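Long-range contacts in endonuclease V (Homo sapiens, PDB 6OZE), which cleaves inosine-containing RNA as a metal-ion-dependent endoribonuclease of the endonuclease V family: residues A[56-60]-A[95-100]; A[161-165]-A[196-200]; A[20-26]-A[203-208]; A[120-125]-A[149-155]. The protein carries 4 engineered substitutions. One frame throughout, in Å; residues are numbered along the deposited sequence. Where two conformers were deposited one is given.

Interaction 1. Residues A[56-60]-A[95-100]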
loop_
_atom_site.group_PDB
_atom_site.type_symbol
_atom_site.label_atom_id
_atom_site.label_comp_id
_atom_site.label_asym_id
_atom_site.label_seq_id
_atom_site.Cartn_x
_atom_site.Cartn_y
_atom_site.Cartn_z
ATOM N N CYS A 56 -12.638 -9.833 0.592
ATOM C CA CYS A 56 -13.251 -8.625 0.066
ATOM C C CYS A 56 -12.154 -7.688 -0.412
ATOM O O CYS A 56 -11.140 -7.511 0.274
ATOM C CB CYS A 56 -14.094 -7.930 1.133
ATOM S SG CYS A 56 -14.979 -6.509 0.522
ATOM N N ALA A 57 -12.341 -7.121 -1.600
ATOM C CA ALA A 57 -11.441 -6.112 -2.147
ATOM C C ALA A 57 -12.174 -4.781 -2.142
ATOM O O ALA A 57 -13.345 -4.712 -2.543
ATOM C CB ALA A 57 -11.018 -6.479 -3.577
ATOM N N SER A 58 -11.498 -3.723 -1.670
ATOM C CA SER A 58 -12.127 -2.415 -1.568
ATOM C C SER A 58 -11.234 -1.324 -2.143
ATOM O O SER A 58 -10.002 -1.372 -2.013
ATOM C CB SER A 58 -12.435 -2.055 -0.108
ATOM O OG SER A 58 -13.372 -2.985 0.441
ATOM N N LEU A 59 -11.876 -0.343 -2.766
ATOM C CA LEU A 59 -11.221 0.874 -3.238
ATOM C C LEU A 59 -12.000 2.061 -2.717
ATOM O O LEU A 59 -13.225 2.123 -2.874
ATOM C CB LEU A 59 -11.191 0.890 -4.773
ATOM C CG LEU A 59 -10.864 2.232 -5.439
ATOM C CD1 LEU A 59 -9.417 2.617 -5.144
ATOM C CD2 LEU A 59 -11.084 2.126 -6.941
ATOM N N VAL A 60 -11.292 3.000 -2.082
ATOM C CA VAL A 60 -11.899 4.247 -1.641
ATOM C C VAL A 60 -11.106 5.402 -2.233
ATOM O O VAL A 60 -9.915 5.272 -2.534
ATOM C CB VAL A 60 -11.982 4.382 -0.105
ATOM C CG1 VAL A 60 -12.821 3.245 0.487
ATOM C CG2 VAL A 60 -10.569 4.443 0.526
ATOM N N PHE A 95 -7.905 -8.153 -8.630
ATOM C CA PHE A 95 -9.164 -7.597 -8.158
ATOM C C PHE A 95 -9.065 -6.107 -7.899
ATOM O O PHE A 95 -10.001 -5.358 -8.202
ATOM C CB PHE A 95 -9.624 -8.357 -6.918
ATOM C CG PHE A 95 -9.722 -9.821 -7.156
ATOM C CD1 PHE A 95 -10.773 -10.336 -7.891
ATOM C CD2 PHE A 95 -8.733 -10.680 -6.712
ATOM C CE1 PHE A 95 -10.859 -11.688 -8.147
ATOM C CE2 PHE A 95 -8.814 -12.037 -6.978
ATOM C CZ PHE A 95 -9.879 -12.539 -7.688
ATOM N N LEU A 96 -7.943 -5.657 -7.345
ATOM C CA LEU A 96 -7.782 -4.230 -7.136
ATOM C C LEU A 96 -7.706 -3.500 -8.467
ATOM O O LEU A 96 -8.279 -2.418 -8.627
ATOM C CB LEU A 96 -6.525 -3.979 -6.307
ATOM C CG LEU A 96 -6.580 -4.577 -4.902
ATOM C CD1 LEU A 96 -5.261 -4.272 -4.161
ATOM C CD2 LEU A 96 -7.753 -3.986 -4.137
ATOM N N LEU A 97 -7.000 -4.077 -9.438
ATOM C CA LEU A 97 -6.938 -3.447 -10.751
ATOM C C LEU A 97 -8.327 -3.315 -11.370
ATOM O O LEU A 97 -8.642 -2.290 -11.988
ATOM C CB LEU A 97 -5.983 -4.225 -11.655
ATOM C CG LEU A 97 -5.403 -3.465 -12.844
ATOM C CD1 LEU A 97 -4.074 -4.054 -13.205
ATOM C CD2 LEU A 97 -6.339 -3.565 -14.017
ATOM N N GLU A 98 -9.181 -4.339 -11.210
ATOM C CA GLU A 98 -10.538 -4.282 -11.737
ATOM C C GLU A 98 -11.355 -3.168 -11.089
ATOM O O GLU A 98 -12.169 -2.515 -11.756
ATOM C CB GLU A 98 -11.229 -5.629 -11.528
ATOM C CG GLU A 98 -12.559 -5.756 -12.220
ATOM C CD GLU A 98 -12.423 -5.867 -13.731
ATOM O OE1 GLU A 98 -11.320 -6.206 -14.211
ATOM O OE2 GLU A 98 -13.424 -5.615 -14.432
ATOM N N LEU A 99 -11.172 -2.952 -9.784
ATOM C CA LEU A 99 -11.893 -1.863 -9.131
ATOM C C LEU A 99 -11.440 -0.508 -9.660
ATOM O O LEU A 99 -12.268 0.388 -9.868
ATOM C CB LEU A 99 -11.689 -1.916 -7.613
ATOM C CG LEU A 99 -12.333 -3.114 -6.907
ATOM C CD1 LEU A 99 -11.902 -3.127 -5.423
ATOM C CD2 LEU A 99 -13.835 -3.057 -7.037
ATOM N N VAL A 100 -10.133 -0.336 -9.871
ATOM C CA VAL A 100 -9.635 0.935 -10.393
ATOM C C VAL A 100 -10.170 1.179 -11.796
ATOM O O VAL A 100 -10.604 2.290 -12.130
ATOM C CB VAL A 100 -8.095 0.964 -10.342
ATOM C CG1 VAL A 100 -7.566 2.232 -11.012
ATOM C CG2 VAL A 100 -7.621 0.883 -8.905
#
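Ala57 and Leu59 of strand 54-63 press against Phe95, Leu96, Leu99 and Val100 of helix 89-106, a helix-on-sheet packing within the RNase H-like fold of this family. The two short segments cross at -38° with their axes 8.2 Å apart, and no hydrogen bond joins them; the contact is almost wholly apolar and buried. Leu99 is its middle piece. With CG anti to its carbonyl carbon (chi1 -68°), the side chain leans back along the strand and lays Leu99 CD1 3.6 Å from Ala57 O, while the same methyl touches Ala57 CB at 3.9 Å. One level down, the stems of two leucines meet, Leu59 CB lying 4.0 Å from Leu99 CB. Leu59 takes the other course: its CG is turned away from the backbone N (chi1 165°), and CD2 reaches past Leu99 to within 3.6 Å of the carbonyl Leu99 O and 4.2 Å of Val100 CG2. Phe95 gives this contact its CB, 4.1 Å from Ala57 CB; the ring leads off toward Val77 and Leu79. In the next shell, strand 69-78 flanks Leu99 through Glu73 and Arg75, and Val43 and Val45 of strand 39-47 lie against Leu96. The other face of strand 54-63 is covered by helix 226-242, where Ser58 OG is hydrogen-bonded to Ser235 OG. On the helix 89-106 side, the Leu96 CD2 methyl rests 4.0 Å from Ser58 O.

Interaction 2. Residues A[161-165]-A[196-200]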
loop_
_atom_site.group_PDB
_atom_site.type_symbol
_atom_site.label_atom_id
_atom_site.label_comp_id
_atom_site.label_asym_id
_atom_site.label_seq_id
_atom_site.Cartn_x
_atom_site.Cartn_y
_atom_site.Cartn_z
ATOM N N HIS A 161 16.597 -1.746 15.680
ATOM C CA HIS A 161 15.298 -1.287 15.229
ATOM C C HIS A 161 14.452 -0.789 16.394
ATOM O O HIS A 161 13.813 0.262 16.298
ATOM C CB HIS A 161 14.592 -2.428 14.495
ATOM C CG HIS A 161 13.402 -1.975 13.715
ATOM N ND1 HIS A 161 13.510 -1.162 12.609
ATOM C CD2 HIS A 161 12.078 -2.189 13.901
ATOM C CE1 HIS A 161 12.301 -0.908 12.135
ATOM N NE2 HIS A 161 11.415 -1.521 12.899
ATOM N N LYS A 162 14.466 -1.516 17.514
ATOM C CA LYS A 162 13.663 -1.105 18.665
ATOM C C LYS A 162 14.163 0.199 19.291
ATOM O O LYS A 162 13.356 1.026 19.735
ATOM C CB LYS A 162 13.593 -2.237 19.685
ATOM C CG LYS A 162 12.818 -3.447 19.154
ATOM C CD LYS A 162 12.873 -4.629 20.107
ATOM C CE LYS A 162 12.011 -5.780 19.597
ATOM N NZ LYS A 162 12.476 -6.296 18.278
ATOM N N GLU A 163 15.480 0.407 19.354
ATOM C CA GLU A 163 15.973 1.672 19.891
ATOM C C GLU A 163 15.642 2.839 18.969
ATOM O O GLU A 163 15.328 3.941 19.436
ATOM C CB GLU A 163 17.469 1.579 20.121
ATOM C CG GLU A 163 17.895 0.522 21.138
ATOM C CD GLU A 163 17.398 0.774 22.561
ATOM O OE1 GLU A 163 17.808 0.013 23.461
ATOM O OE2 GLU A 163 16.607 1.714 22.797
ATOM N N LYS A 164 15.682 2.618 17.652
ATOM C CA LYS A 164 15.304 3.695 16.747
ATOM C C LYS A 164 13.830 4.049 16.899
ATOM O O LYS A 164 13.457 5.224 16.782
ATOM C CB LYS A 164 15.699 3.349 15.309
ATOM C CG LYS A 164 17.215 3.392 15.110
ATOM C CD LYS A 164 17.649 2.650 13.859
ATOM C CE LYS A 164 17.276 3.412 12.603
ATOM N NZ LYS A 164 17.552 2.594 11.380
ATOM N N ILE A 165 12.981 3.055 17.162
ATOM C CA ILE A 165 11.574 3.334 17.432
ATOM C C ILE A 165 11.427 4.113 18.728
ATOM O O ILE A 165 10.647 5.072 18.809
ATOM C CB ILE A 165 10.774 2.024 17.454
ATOM C CG1 ILE A 165 10.724 1.410 16.052
ATOM C CG2 ILE A 165 9.381 2.269 18.007
ATOM C CD1 ILE A 165 10.141 0.009 16.010
ATOM N N THR A 196 3.168 4.354 19.596
ATOM C CA THR A 196 4.602 4.133 19.469
ATOM C C THR A 196 4.978 3.244 18.289
ATOM O O THR A 196 6.127 3.301 17.836
ATOM C CB THR A 196 5.169 3.553 20.771
ATOM O OG1 THR A 196 6.540 3.178 20.575
ATOM C CG2 THR A 196 4.372 2.341 21.206
ATOM N N ARG A 197 4.043 2.450 17.774
ATOM C CA ARG A 197 4.351 1.480 16.725
ATOM C C ARG A 197 4.322 2.167 15.362
ATOM O O ARG A 197 3.290 2.730 14.987
ATOM C CB ARG A 197 3.334 0.349 16.760
ATOM C CG ARG A 197 3.656 -0.817 15.840
ATOM C CD ARG A 197 2.617 -1.926 15.971
ATOM N NE ARG A 197 2.156 -2.416 14.673
ATOM C CZ ARG A 197 1.091 -3.195 14.502
ATOM N NH1 ARG A 197 0.744 -3.592 13.285
ATOM N NH2 ARG A 197 0.369 -3.575 15.546
ATOM N N PRO A 198 5.414 2.160 14.610
ATOM C CA PRO A 198 5.459 2.917 13.358
ATOM C C PRO A 198 4.769 2.171 12.224
ATOM O O PRO A 198 4.445 0.980 12.310
ATOM C CB PRO A 198 6.959 3.037 13.073
ATOM C CG PRO A 198 7.550 1.824 13.708
ATOM C CD PRO A 198 6.709 1.529 14.929
ATOM N N LEU A 199 4.529 2.908 11.145
ATOM C CA LEU A 199 4.191 2.297 9.873
ATOM C C LEU A 199 5.461 2.127 9.057
ATOM O O LEU A 199 6.446 2.839 9.245
ATOM C CB LEU A 199 3.253 3.207 9.089
ATOM C CG LEU A 199 2.054 3.798 9.809
ATOM C CD1 LEU A 199 1.357 4.780 8.875
ATOM C CD2 LEU A 199 1.102 2.699 10.223
ATOM N N TYR A 200 5.445 1.171 8.140
ATOM C CA TYR A 200 6.604 0.921 7.289
ATOM C C TYR A 200 6.227 1.316 5.868
ATOM O O TYR A 200 5.366 0.679 5.233
ATOM C CB TYR A 200 7.070 -0.529 7.409
ATOM C CG TYR A 200 7.474 -0.831 8.822
ATOM C CD1 TYR A 200 8.749 -0.508 9.280
ATOM C CD2 TYR A 200 6.571 -1.353 9.734
ATOM C CE1 TYR A 200 9.121 -0.747 10.579
ATOM C CE2 TYR A 200 6.939 -1.595 11.040
ATOM C CZ TYR A 200 8.219 -1.287 11.462
ATOM O OH TYR A 200 8.595 -1.522 12.763
HETATM O O HOH W 1 7.515 5.446 18.808
#
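His161 and Tyr200 meet rim to rim from opposite directions, and a nearly straight hydrogen bond of 2.8 Å joins His161 NE2 to Tyr200 OH (173°); either atom could be the donor. The two ring planes are only 25° apart and neither lies over the other, so the approach is close at the edges, with His161 CE1 3.5 Å from Tyr200 CE1. The histidine gets there with CG anti to its own backbone N (chi1 -166°), which throws the ring outward from the helix. Ile165, one helical turn on, sits with CG1 above one face of the His161 ring, toward its rim, and extends CD1 to 3.9 Å from Pro198 CD, crossing the proline at about a right angle. This tight half fastens helix 159-167 to the start of strand 199-205 in the RNase H-like sheet; Phe175 and Leu177 of the edge strand 174-178 also pack on His161. Toward Thr196 the contact opens to solvent. There Ile165 CG2 lies 3.4 Å from Thr196 O, and beyond it the backbones are spanned by water 1, which donates to Thr196 O at 2.7 Å and, more distantly, to Ile165 O at 3.2 Å. The exposed Thr196 side chain is about 6 Å from a bound sodium ion, and just past the helical segment Arg166, Leu168 and Gln169 form a sodium site.

Interaction 3. Residues A[20-26]-A[203-208]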
loop_
_atom_site.group_PDB
_atom_site.type_symbol
_atom_site.label_atom_id
_atom_site.label_comp_id
_atom_site.label_asym_id
_atom_site.label_seq_id
_atom_site.Cartn_x
_atom_site.Cartn_y
_atom_site.Cartn_z
ATOM N N VAL A 20 9.123 0.061 -12.911
ATOM C CA VAL A 20 8.930 0.889 -11.720
ATOM C C VAL A 20 9.706 2.194 -11.862
ATOM O O VAL A 20 10.871 2.207 -12.280
ATOM C CB VAL A 20 9.353 0.132 -10.447
ATOM C CG1 VAL A 20 9.278 1.053 -9.228
ATOM C CG2 VAL A 20 8.485 -1.071 -10.219
ATOM N N VAL A 21 9.057 3.299 -11.515
ATOM C CA VAL A 21 9.663 4.629 -11.525
ATOM C C VAL A 21 9.774 5.068 -10.073
ATOM O O VAL A 21 8.758 5.285 -9.412
ATOM C CB VAL A 21 8.807 5.615 -12.333
ATOM C CG1 VAL A 21 9.327 7.041 -12.182
ATOM C CG2 VAL A 21 8.748 5.202 -13.797
ATOM N N ASP A 22 11.001 5.230 -9.564
ATOM C CA ASP A 22 11.199 5.501 -8.143
ATOM C C ASP A 22 11.497 6.968 -7.856
ATOM O O ASP A 22 12.189 7.290 -6.883
ATOM C CB ASP A 22 12.252 4.579 -7.528
ATOM C CG ASP A 22 13.603 4.712 -8.191
ATOM O OD1 ASP A 22 13.655 5.180 -9.347
ATOM O OD2 ASP A 22 14.610 4.340 -7.555
ATOM N N ARG A 23 10.972 7.863 -8.681
ATOM C CA ARG A 23 11.103 9.293 -8.502
ATOM C C ARG A 23 9.724 9.917 -8.630
ATOM O O ARG A 23 8.764 9.282 -9.080
ATOM C CB ARG A 23 12.037 9.898 -9.552
ATOM C CG ARG A 23 11.471 9.819 -10.948
ATOM C CD ARG A 23 12.459 10.322 -11.983
ATOM N NE ARG A 23 11.925 10.157 -13.331
ATOM C CZ ARG A 23 11.115 11.029 -13.923
ATOM N NH1 ARG A 23 10.744 12.133 -13.287
ATOM N NH2 ARG A 23 10.676 10.795 -15.151
ATOM N N ASP A 24 9.632 11.174 -8.218
ATOM C CA ASP A 24 8.384 11.902 -8.366
ATOM C C ASP A 24 8.186 12.285 -9.824
ATOM O O ASP A 24 9.130 12.676 -10.514
ATOM C CB ASP A 24 8.424 13.156 -7.495
ATOM C CG ASP A 24 8.503 12.819 -6.019
ATOM O OD1 ASP A 24 7.718 11.957 -5.573
ATOM O OD2 ASP A 24 9.369 13.401 -5.327
ATOM N N THR A 25 6.952 12.147 -10.301
ATOM C CA THR A 25 6.625 12.483 -11.675
ATOM C C THR A 25 5.596 13.597 -11.809
ATOM O O THR A 25 5.376 14.076 -12.927
ATOM C CB THR A 25 6.135 11.238 -12.444
ATOM O OG1 THR A 25 4.959 10.705 -11.825
ATOM C CG2 THR A 25 7.211 10.155 -12.461
ATOM N N GLU A 26 4.981 14.040 -10.712
ATOM C CA GLU A 26 3.922 15.040 -10.757
ATOM C C GLU A 26 4.335 16.263 -9.954
ATOM O O GLU A 26 5.003 16.139 -8.923
ATOM C CB GLU A 26 2.633 14.485 -10.159
ATOM C CG GLU A 26 2.286 13.084 -10.656
ATOM C CD GLU A 26 2.185 13.015 -12.166
ATOM O OE1 GLU A 26 1.559 13.916 -12.769
ATOM O OE2 GLU A 26 2.754 12.071 -12.755
ATOM N N VAL A 203 8.239 2.902 -1.503
ATOM C CA VAL A 203 7.764 3.343 -2.810
ATOM C C VAL A 203 7.087 2.183 -3.513
ATOM O O VAL A 203 7.637 1.080 -3.588
ATOM C CB VAL A 203 8.933 3.852 -3.660
ATOM C CG1 VAL A 203 8.483 4.089 -5.096
ATOM C CG2 VAL A 203 9.525 5.126 -3.052
ATOM N N GLY A 204 5.901 2.440 -4.055
ATOM C CA GLY A 204 5.315 1.523 -5.006
ATOM C C GLY A 204 5.736 1.884 -6.416
ATOM O O GLY A 204 6.445 1.124 -7.080
ATOM N N HIS A 205 5.322 3.063 -6.873
ATOM C CA HIS A 205 5.558 3.461 -8.257
ATOM C C HIS A 205 5.322 4.956 -8.360
ATOM O O HIS A 205 4.411 5.489 -7.721
ATOM C CB HIS A 205 4.586 2.726 -9.192
ATOM C CG HIS A 205 4.753 3.046 -10.646
ATOM N ND1 HIS A 205 5.951 2.903 -11.318
ATOM C CD2 HIS A 205 3.845 3.426 -11.580
ATOM C CE1 HIS A 205 5.779 3.215 -12.592
ATOM N NE2 HIS A 205 4.509 3.526 -12.780
ATOM N N ARG A 206 6.176 5.633 -9.132
ATOM C CA ARG A 206 5.992 7.039 -9.489
ATOM C C ARG A 206 5.928 7.968 -8.281
ATOM O O ARG A 206 5.211 8.969 -8.301
ATOM C CB ARG A 206 4.790 7.250 -10.415
ATOM C CG ARG A 206 5.038 6.807 -11.832
ATOM C CD ARG A 206 4.377 7.763 -12.796
ATOM N NE ARG A 206 3.029 7.348 -13.153
ATOM C CZ ARG A 206 2.016 8.189 -13.332
ATOM N NH1 ARG A 206 2.197 9.492 -13.161
ATOM N NH2 ARG A 206 0.818 7.728 -13.668
ATOM N N MET A 207 6.666 7.646 -7.221
ATOM C CA MET A 207 6.845 8.596 -6.132
ATOM C C MET A 207 8.206 8.356 -5.498
ATOM O O MET A 207 8.715 7.236 -5.488
ATOM C CB MET A 207 5.727 8.453 -5.090
ATOM C CG MET A 207 5.578 9.676 -4.163
ATOM S SD MET A 207 3.852 9.822 -3.638
ATOM C CE MET A 207 3.843 11.443 -2.865
ATOM N N SER A 208 8.812 9.430 -4.999
ATOM C CA SER A 208 10.029 9.289 -4.219
ATOM C C SER A 208 9.669 8.853 -2.805
ATOM O O SER A 208 8.546 9.052 -2.330
ATOM C CB SER A 208 10.810 10.603 -4.178
ATOM O OG SER A 208 10.115 11.557 -3.385
#
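Asp24 grips Ser208 with both carboxylate oxygens. Ser208 N comes from above the carboxylate plane to OD1 of Asp24 (2.8 Å, 176°), while Ser208 OG donates to Asp24 OD2 at 2.8 Å on the syn side. With an alanine in place of Asp24, Ser208 N and OG would probably lose these acceptors and the turn into helix 209-218 be held less firmly to the loop. Arg206 lies across Thr25 at about a right angle, its CD 3.7 Å from Thr25 CG2. Bends at chi2 and chi3 bring Arg206 NH1 to Glu26 OE2, a 2.7 Å salt bridge with the carboxylate and guanidinium planes 71° apart; Thr25 OG1 donates to Glu26 OE2 at 2.8 Å, so two bonds hold this oxygen. The His205 ring turns its rim to the loop: ND1 accepts from Val21 N at 3.1 Å, tilted 19° from the ring plane, Arg206 CG lies over one face, toward the rim, and NE2 is bonded to Asp139. Arg206 N is bonded to Val21 O. At this end of strand 199-205, Gly204 and His205 facing Cys142 make a classic beta bulge, and Ser208 N-caps helix 209-218 through OG to Ala211 N.

Interaction 4. Residues A[120-125]-A[149-155]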
loop_
_atom_site.group_PDB
_atom_site.type_symbol
_atom_site.label_atom_id
_atom_site.label_comp_id
_atom_site.label_asym_id
_atom_site.label_seq_id
_atom_site.Cartn_x
_atom_site.Cartn_y
_atom_site.Cartn_z
ATOM N N ASN A 120 3.318 -3.735 0.818
ATOM C CA ASN A 120 4.634 -3.159 0.597
ATOM C C ASN A 120 4.866 -2.895 -0.886
ATOM O O ASN A 120 4.244 -3.504 -1.764
ATOM C CB ASN A 120 5.741 -4.080 1.111
ATOM C CG ASN A 120 5.727 -4.242 2.614
ATOM O OD1 ASN A 120 6.372 -3.480 3.352
ATOM N ND2 ASN A 120 5.023 -5.270 3.081
ATOM N N GLY A 121 5.775 -1.965 -1.147
ATOM C CA GLY A 121 6.279 -1.702 -2.475
ATOM C C GLY A 121 7.623 -2.355 -2.692
ATOM O O GLY A 121 7.733 -3.587 -2.760
ATOM N N VAL A 122 8.671 -1.540 -2.796
ATOM C CA VAL A 122 9.992 -2.099 -3.047
ATOM C C VAL A 122 10.574 -2.776 -1.813
ATOM O O VAL A 122 11.524 -3.560 -1.939
ATOM C CB VAL A 122 10.906 -1.051 -3.702
ATOM C CG1 VAL A 122 10.272 -0.553 -4.997
ATOM C CG2 VAL A 122 11.134 0.089 -2.763
ATOM N N LEU A 123 10.023 -2.522 -0.626
ATOM C CA LEU A 123 10.451 -3.247 0.575
ATOM C C LEU A 123 9.748 -4.596 0.518
ATOM O O LEU A 123 8.635 -4.763 1.018
ATOM C CB LEU A 123 10.069 -2.469 1.829
ATOM C CG LEU A 123 10.726 -2.774 3.184
ATOM C CD1 LEU A 123 10.236 -1.791 4.245
ATOM C CD2 LEU A 123 10.494 -4.201 3.654
ATOM N N HIS A 124 10.413 -5.571 -0.091
ATOM C CA HIS A 124 9.752 -6.819 -0.442
ATOM C C HIS A 124 10.821 -7.837 -0.811
ATOM O O HIS A 124 11.945 -7.477 -1.169
ATOM C CB HIS A 124 8.786 -6.578 -1.605
ATOM C CG HIS A 124 8.058 -7.802 -2.070
ATOM N ND1 HIS A 124 8.468 -8.536 -3.158
ATOM C CD2 HIS A 124 6.935 -8.401 -1.609
ATOM C CE1 HIS A 124 7.633 -9.544 -3.346
ATOM N NE2 HIS A 124 6.696 -9.487 -2.417
ATOM N N HIS A 125 10.439 -9.120 -0.735
ATOM C CA HIS A 125 11.364 -10.220 -1.004
ATOM C C HIS A 125 12.127 -10.014 -2.306
ATOM O O HIS A 125 13.319 -10.330 -2.396
ATOM C CB HIS A 125 10.588 -11.538 -1.104
ATOM C CG HIS A 125 9.702 -11.826 0.068
ATOM N ND1 HIS A 125 8.620 -11.039 0.397
ATOM C CD2 HIS A 125 9.719 -12.836 0.969
ATOM C CE1 HIS A 125 8.020 -11.540 1.461
ATOM N NE2 HIS A 125 8.666 -12.631 1.827
ATOM N N LEU A 149 7.036 -4.917 9.809
ATOM C CA LEU A 149 8.296 -4.900 9.075
ATOM C C LEU A 149 8.529 -6.234 8.372
ATOM O O LEU A 149 8.613 -7.283 9.022
ATOM C CB LEU A 149 9.444 -4.604 10.038
ATOM C CG LEU A 149 10.825 -4.583 9.385
ATOM C CD1 LEU A 149 10.893 -3.461 8.356
ATOM C CD2 LEU A 149 11.917 -4.429 10.441
ATOM N N LEU A 150 8.650 -6.194 7.047
ATOM C CA LEU A 150 9.034 -7.368 6.273
ATOM C C LEU A 150 10.548 -7.525 6.356
ATOM O O LEU A 150 11.291 -6.625 5.951
ATOM C CB LEU A 150 8.616 -7.182 4.817
ATOM C CG LEU A 150 7.627 -8.150 4.168
ATOM C CD1 LEU A 150 7.599 -7.934 2.655
ATOM C CD2 LEU A 150 7.955 -9.594 4.510
ATOM N N GLN A 151 11.015 -8.661 6.873
ATOM C CA GLN A 151 12.443 -8.831 7.154
ATOM C C GLN A 151 13.160 -9.386 5.924
ATOM O O GLN A 151 13.483 -10.571 5.828
ATOM C CB GLN A 151 12.647 -9.687 8.399
ATOM C CG GLN A 151 12.184 -9.001 9.681
ATOM C CD GLN A 151 12.464 -9.820 10.929
ATOM O OE1 GLN A 151 12.575 -9.278 12.030
ATOM N NE2 GLN A 151 12.574 -11.135 10.763
ATOM N N VAL A 152 13.438 -8.488 4.974
ATOM C CA VAL A 152 14.081 -8.829 3.711
ATOM C C VAL A 152 15.322 -7.966 3.513
ATOM O O VAL A 152 15.457 -6.885 4.093
ATOM C CB VAL A 152 13.126 -8.682 2.509
ATOM C CG1 VAL A 152 11.957 -9.654 2.628
ATOM C CG2 VAL A 152 12.635 -7.252 2.401
ATOM N N ASP A 153 16.231 -8.460 2.665
ATOM C CA ASP A 153 17.496 -7.778 2.364
ATOM C C ASP A 153 18.241 -7.389 3.641
ATOM O O ASP A 153 18.744 -6.273 3.784
ATOM C CB ASP A 153 17.301 -6.577 1.429
ATOM C CG ASP A 153 18.622 -6.023 0.889
ATOM O OD1 ASP A 153 19.659 -6.710 1.014
ATOM O OD2 ASP A 153 18.625 -4.898 0.348
ATOM N N GLY A 154 18.293 -8.317 4.590
ATOM C CA GLY A 154 19.003 -8.081 5.828
ATOM C C GLY A 154 18.303 -7.188 6.828
ATOM O O GLY A 154 18.887 -6.896 7.879
ATOM N N LEU A 155 17.085 -6.729 6.542
ATOM C CA LEU A 155 16.324 -5.983 7.532
ATOM C C LEU A 155 15.811 -6.920 8.613
ATOM O O LEU A 155 15.386 -8.042 8.336
ATOM C CB LEU A 155 15.134 -5.289 6.874
ATOM C CG LEU A 155 15.380 -3.978 6.140
ATOM C CD1 LEU A 155 14.106 -3.539 5.447
ATOM C CD2 LEU A 155 15.850 -2.912 7.114
HETATM O O HOH W 2 7.454 -3.816 5.867
#
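The His125 ring carries Val152 CG1 over one face, a CH-pi contact 4.2 Å from the ring centroid and 13° off the normal, while Leu150 CD2 approaches it obliquely, 3.6 Å from His125 CE1. The neighbouring His124 ring has His125 ND1 over one face, toward the rim. The third flat group, the Asn120 amide, meets Leu150 with its nitrogen, ND2 lying 3.7 Å from Leu150 CD1. The contact pairs two loops that follow adjacent parallel strands, 115-118 and 142-146, of the RNase H-like sheet; the second loop makes an inverse gamma turn about Gln151 and then a type I' beta turn from Val152 to Leu155. Leu150 reaches between all three flat groups. Its chi1 of -119° falls away from the staggered positions, a somewhat strained setting in which CD1 faces Asn120 and His124 and also touches the His125 ring, which CD2 meets at CE1. Leu123 slides past it in the opposite direction, CD2 3.7 Å from Leu150 CB and 3.9 Å from Val152 CG2. Val152 CG2 also rests 3.6 Å from His124 O. Trimming Leu150 to an alanine is likely to open a gap between the Asn120 amide and the His125 ring and leave that ring freer to turn. Behind Leu123, Leu177 of strand 174-178 and Leu185 of strand 184-189 continue the apolar layer. One polar link crosses the join: water 2 donates to Asn120 OD1 at 2.8 Å and accepts from Leu150 N at 2.9 Å.

Interactions 1, 2 and 3 all reach the same mixed sheet. Interactions 1 and 2 lie on opposite sides of the chain's centre, their own centres 30 Å apart. Strand 199-205 serves two of them, its start in interaction 2 and its end in interaction 3, with centres 24 Å apart. Interaction 4 joins both: Leu149 N packs 3.5 Å from Tyr200 CE2, and Val122 N probably hydrogen-bonds Val203 O at 2.9 Å. Interaction 1 stays separate, its nearest atoms about 10 Å from interactions 3 and 4. A sodium ion lies about 6 Å from the side chain of Thr196 in interaction 2, whereas the side chain of Glu26 in interaction 3 is about 13 Å from a bound sodium ion.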